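Local coordinates for protein phenyl-3-pyruvate decarboxylase (Azospirillum brasilense, PDB 2NXW) that catalyses the thiamine diphosphate- and metal-dependent decarboxylation of indole-3-pyruvate to indole-3-acetaldehyde, a step in the biosynthesis of auxin, at residues W201-V215 / D322-D334. Numbering follows the deposited sequence.
Sequences WPVDRDALAACADEV and DRAVTLGYHTYAD
Tyr332, on the outermost strand within this chain of the mixed sheet of the central domain, lies against Cys211 of helix 205-215, packing helix onto beta hairpin 324-333 in this thiamine diphosphate enzyme. The tight part is here, around buried Cys211, Val325 and Leu327: Cys211 CB sits 3.7 Å from the Tyr332 ring centroid, almost on the ring normal, a CH-pi contact. With SG anti to the backbone N (chi1 -179°), the small, weakly polar sulfur reaches Val325, SG to CG1 3.5 Å. Ala207 and Ala210 suit places where a lone CB packs near the ring, Ala207 CB 3.9 Å from Tyr332 CD1. In the ring plane, Tyr332 OH donates to Glu214 OE1 at 2.6 Å, and the extended glutamate also lies against Leu327. A valine in place of Tyr332 would probably leave Cys211 CB without the ring over it and the Glu214 carboxylate without its hydroxyl partner. The N-terminal side, with exposed Trp201, Pro202 and Val203, is looser and wetter. Asp204 N-caps the helix, OD1 accepting from Ala207 N, and a water links OD2 to Ala333 O. Arg323 bends at chi3 (69°) past Trp201, and NH2 hydrogen-bonds Pro202 O, near the guanidinium plane. Asp204 N donates to Asp334 O at 3.0 Å, nearly straight (166°).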
loop_
_atom_site.group_PDB
_atom_site.type_symbol
_atom_site.label_atom_id
_atom_site.label_comp_id
_atom_site.label_asym_id
_atom_site.label_seq_id
_atom_site.Cartn_x
_atom_site.Cartn_y
_atom_site.Cartn_z
ATOM N N TRP A 201 12.136 22.137 17.488
ATOM C CA TRP A 201 12.054 21.582 16.141
ATOM C C TRP A 201 13.054 22.348 15.280
ATOM O O TRP A 201 13.358 23.508 15.562
ATOM C CB TRP A 201 10.638 21.738 15.571
ATOM C CG TRP A 201 9.718 20.618 15.957
ATOM C CD1 TRP A 201 9.444 20.178 17.222
ATOM C CD2 TRP A 201 8.949 19.796 15.070
ATOM N NE1 TRP A 201 8.553 19.131 17.179
ATOM C CE2 TRP A 201 8.231 18.875 15.871
ATOM C CE3 TRP A 201 8.793 19.746 13.678
ATOM C CZ2 TRP A 201 7.371 17.916 15.326
ATOM C CZ3 TRP A 201 7.934 18.789 13.133
ATOM C CH2 TRP A 201 7.235 17.886 13.961
ATOM N N PRO A 202 13.577 21.711 14.220
ATOM C CA PRO A 202 14.553 22.332 13.316
ATOM C C PRO A 202 14.104 23.648 12.680
ATOM O O PRO A 202 12.964 23.779 12.240
ATOM C CB PRO A 202 14.783 21.254 12.257
ATOM C CG PRO A 202 14.495 19.980 12.989
ATOM C CD PRO A 202 13.271 20.336 13.788
ATOM N N VAL A 203 15.013 24.617 12.633
ATOM C CA VAL A 203 14.739 25.911 12.012
ATOM C C VAL A 203 15.977 26.291 11.215
ATOM O O VAL A 203 17.057 26.463 11.780
ATOM C CB VAL A 203 14.464 27.016 13.048
ATOM C CG1 VAL A 203 14.268 28.354 12.337
ATOM C CG2 VAL A 203 13.231 26.668 13.869
ATOM N N ASP A 204 15.819 26.402 9.901
ATOM C CA ASP A 204 16.928 26.754 9.024
ATOM C C ASP A 204 16.961 28.263 8.800
ATOM O O ASP A 204 16.236 28.785 7.950
ATOM C CB ASP A 204 16.775 26.042 7.686
ATOM C CG ASP A 204 18.004 26.175 6.818
ATOM O OD1 ASP A 204 18.727 27.183 6.970
ATOM O OD2 ASP A 204 18.236 25.279 5.983
ATOM N N ARG A 205 17.807 28.955 9.558
ATOM C CA ARG A 205 17.926 30.407 9.458
ATOM C C ARG A 205 18.374 30.893 8.082
ATOM O O ARG A 205 17.963 31.967 7.639
ATOM C CB ARG A 205 18.887 30.935 10.525
ATOM C CG ARG A 205 18.416 30.695 11.952
ATOM C CD ARG A 205 17.078 31.367 12.221
ATOM N N ASP A 206 19.213 30.113 7.409
ATOM C CA ASP A 206 19.685 30.499 6.084
ATOM C C ASP A 206 18.546 30.402 5.079
ATOM O O ASP A 206 18.348 31.308 4.268
ATOM C CB ASP A 206 20.847 29.608 5.632
ATOM C CG ASP A 206 22.113 29.847 6.435
ATOM O OD1 ASP A 206 22.495 31.024 6.596
ATOM O OD2 ASP A 206 22.728 28.862 6.899
ATOM N N ALA A 207 17.799 29.302 5.143
ATOM C CA ALA A 207 16.673 29.087 4.243
ATOM C C ALA A 207 15.593 30.125 4.510
ATOM O O ALA A 207 14.904 30.560 3.588
ATOM C CB ALA A 207 16.106 27.684 4.428
ATOM N N LEU A 208 15.449 30.509 5.774
ATOM C CA LEU A 208 14.464 31.510 6.163
ATOM C C LEU A 208 14.758 32.839 5.473
ATOM O O LEU A 208 13.868 33.465 4.896
ATOM C CB LEU A 208 14.480 31.704 7.680
ATOM C CG LEU A 208 13.584 32.809 8.245
ATOM C CD1 LEU A 208 12.137 32.566 7.822
ATOM C CD2 LEU A 208 13.705 32.838 9.762
ATOM N N ALA A 209 16.016 33.262 5.527
ATOM C CA ALA A 209 16.426 34.518 4.905
ATOM C C ALA A 209 16.245 34.493 3.388
ATOM O O ALA A 209 15.701 35.433 2.801
ATOM C CB ALA A 209 17.885 34.814 5.256
ATOM N N ALA A 210 16.702 33.416 2.757
ATOM C CA ALA A 210 16.587 33.269 1.316
ATOM C C ALA A 210 15.118 33.235 0.905
ATOM O O ALA A 210 14.717 33.876 -0.065
ATOM C CB ALA A 210 17.286 31.991 0.865
ATOM N N CYS A 211 14.319 32.486 1.660
ATOM C CA CYS A 211 12.895 32.369 1.379
ATOM C C CYS A 211 12.202 33.731 1.464
ATOM O O CYS A 211 11.456 34.115 0.566
ATOM C CB CYS A 211 12.263 31.394 2.372
ATOM S SG CYS A 211 10.497 31.140 2.129
ATOM N N ALA A 212 12.446 34.454 2.549
ATOM C CA ALA A 212 11.843 35.771 2.719
ATOM C C ALA A 212 12.165 36.688 1.537
ATOM O O ALA A 212 11.293 37.398 1.035
ATOM C CB ALA A 212 12.322 36.407 4.025
ATOM N N ASP A 213 13.423 36.685 1.093
ATOM C CA ASP A 213 13.805 37.527 -0.033
ATOM C C ASP A 213 13.064 37.119 -1.297
ATOM O O ASP A 213 12.573 37.972 -2.038
ATOM C CB ASP A 213 15.312 37.445 -0.307
ATOM C CG ASP A 213 16.144 38.158 0.742
ATOM O OD1 ASP A 213 15.605 39.003 1.488
ATOM O OD2 ASP A 213 17.364 37.880 0.805
ATOM N N GLU A 214 12.975 35.811 -1.538
ATOM C CA GLU A 214 12.308 35.318 -2.735
ATOM C C GLU A 214 10.816 35.624 -2.727
ATOM O O GLU A 214 10.243 35.987 -3.751
ATOM C CB GLU A 214 12.514 33.813 -2.894
ATOM C CG GLU A 214 12.199 33.334 -4.297
ATOM C CD GLU A 214 12.292 31.829 -4.450
ATOM O OE1 GLU A 214 13.018 31.183 -3.661
ATOM O OE2 GLU A 214 11.643 31.298 -5.377
ATOM N N VAL A 215 10.188 35.466 -1.568
ATOM C CA VAL A 215 8.766 35.751 -1.445
ATOM C C VAL A 215 8.489 37.220 -1.758
ATOM O O VAL A 215 7.572 37.539 -2.510
ATOM C CB VAL A 215 8.259 35.429 -0.021
ATOM C CG1 VAL A 215 6.863 36.013 0.184
ATOM C CG2 VAL A 215 8.227 33.922 0.188
ATOM N N ASP A 322 2.728 23.852 7.361
ATOM C CA ASP A 322 3.420 22.705 7.951
ATOM C C ASP A 322 4.928 22.901 8.111
ATOM O O ASP A 322 5.712 21.984 7.870
ATOM C CB ASP A 322 3.160 21.431 7.124
ATOM C CG ASP A 322 1.871 20.717 7.517
ATOM O OD1 ASP A 322 1.288 21.055 8.567
ATOM O OD2 ASP A 322 1.458 19.800 6.772
ATOM N N ARG A 323 5.315 24.102 8.529
ATOM C CA ARG A 323 6.716 24.464 8.754
ATOM C C ARG A 323 7.600 24.390 7.514
ATOM O O ARG A 323 8.789 24.089 7.613
ATOM C CB ARG A 323 7.317 23.610 9.882
ATOM C CG ARG A 323 6.650 23.832 11.239
ATOM C CD ARG A 323 7.294 22.993 12.345
ATOM N NE ARG A 323 8.651 23.433 12.671
ATOM C CZ ARG A 323 8.958 24.449 13.473
ATOM N NH1 ARG A 323 8.005 25.162 14.062
ATOM N NH2 ARG A 323 10.234 24.754 13.689
ATOM N N ALA A 324 7.019 24.671 6.354
ATOM C CA ALA A 324 7.757 24.684 5.096
ATOM C C ALA A 324 7.163 25.766 4.212
ATOM O O ALA A 324 6.087 26.291 4.498
ATOM C CB ALA A 324 7.667 23.321 4.395
ATOM N N VAL A 325 7.876 26.123 3.151
ATOM C CA VAL A 325 7.384 27.121 2.219
ATOM C C VAL A 325 7.715 26.664 0.812
ATOM O O VAL A 325 8.880 26.414 0.489
ATOM C CB VAL A 325 8.024 28.510 2.458
ATOM C CG1 VAL A 325 7.454 29.516 1.474
ATOM C CG2 VAL A 325 7.766 28.970 3.891
ATOM N N THR A 326 6.690 26.555 -0.026
ATOM C CA THR A 326 6.864 26.122 -1.405
ATOM C C THR A 326 6.539 27.232 -2.397
ATOM O O THR A 326 5.505 27.891 -2.286
ATOM C CB THR A 326 5.956 24.911 -1.718
ATOM O OG1 THR A 326 6.318 23.813 -0.872
ATOM C CG2 THR A 326 6.098 24.491 -3.177
ATOM N N LEU A 327 7.437 27.436 -3.359
ATOM C CA LEU A 327 7.269 28.435 -4.414
ATOM C C LEU A 327 8.335 28.271 -5.499
ATOM O O LEU A 327 9.347 27.606 -5.286
ATOM C CB LEU A 327 7.340 29.859 -3.846
ATOM C CG LEU A 327 8.440 30.305 -2.871
ATOM C CD1 LEU A 327 9.622 29.347 -2.859
ATOM C CD2 LEU A 327 8.865 31.716 -3.257
ATOM N N GLY A 328 8.091 28.874 -6.658
ATOM C CA GLY A 328 9.038 28.807 -7.761
ATOM C C GLY A 328 9.627 27.440 -8.061
ATOM O O GLY A 328 10.799 27.335 -8.438
ATOM N N TYR A 329 8.820 26.396 -7.895
ATOM C CA TYR A 329 9.246 25.022 -8.163
ATOM C C TYR A 329 10.279 24.454 -7.185
ATOM O O TYR A 329 11.097 23.611 -7.563
ATOM C CB TYR A 329 9.785 24.906 -9.592
ATOM N N HIS A 330 10.251 24.919 -5.938
ATOM C CA HIS A 330 11.168 24.428 -4.914
ATOM C C HIS A 330 10.552 24.619 -3.531
ATOM O O HIS A 330 9.680 25.468 -3.340
ATOM C CB HIS A 330 12.489 25.202 -4.997
ATOM C CG HIS A 330 13.561 24.681 -4.089
ATOM N ND1 HIS A 330 14.685 25.414 -3.776
ATOM C CD2 HIS A 330 13.691 23.499 -3.443
ATOM C CE1 HIS A 330 15.460 24.706 -2.973
ATOM N NE2 HIS A 330 14.880 23.540 -2.755
ATOM N N THR A 331 11.003 23.821 -2.570
ATOM C CA THR A 331 10.487 23.892 -1.211
ATOM C C THR A 331 11.564 24.128 -0.159
ATOM O O THR A 331 12.594 23.445 -0.130
ATOM C CB THR A 331 9.734 22.596 -0.835
ATOM O OG1 THR A 331 8.623 22.414 -1.720
ATOM C CG2 THR A 331 9.229 22.665 0.601
ATOM N N TYR A 332 11.314 25.108 0.701
ATOM C CA TYR A 332 12.209 25.442 1.798
ATOM C C TYR A 332 11.681 24.690 3.016
ATOM O O TYR A 332 10.515 24.842 3.386
ATOM C CB TYR A 332 12.161 26.941 2.087
ATOM C CG TYR A 332 12.805 27.820 1.045
ATOM C CD1 TYR A 332 14.181 28.043 1.046
ATOM C CD2 TYR A 332 12.035 28.466 0.080
ATOM C CE1 TYR A 332 14.771 28.895 0.114
ATOM C CE2 TYR A 332 12.614 29.316 -0.856
ATOM C CZ TYR A 332 13.980 29.528 -0.831
ATOM O OH TYR A 332 14.550 30.382 -1.746
ATOM N N ALA A 333 12.530 23.881 3.635
ATOM C CA ALA A 333 12.129 23.117 4.804
ATOM C C ALA A 333 12.561 23.813 6.089
ATOM O O ALA A 333 13.415 24.697 6.073
ATOM C CB ALA A 333 12.727 21.706 4.735
ATOM N N ASP A 334 11.959 23.407 7.202
ATOM C CA ASP A 334 12.264 23.962 8.512
ATOM C C ASP A 334 12.070 25.471 8.607
ATOM O O ASP A 334 12.948 26.206 9.058
ATOM C CB ASP A 334 13.694 23.586 8.920
ATOM C CG ASP A 334 13.938 22.092 8.850
ATOM O OD1 ASP A 334 12.989 21.326 9.114
ATOM O OD2 ASP A 334 15.077 21.684 8.539
HETATM O O HOH W 1 10.661 22.380 11.611
HETATM O O HOH W 2 15.953 24.025 5.203
#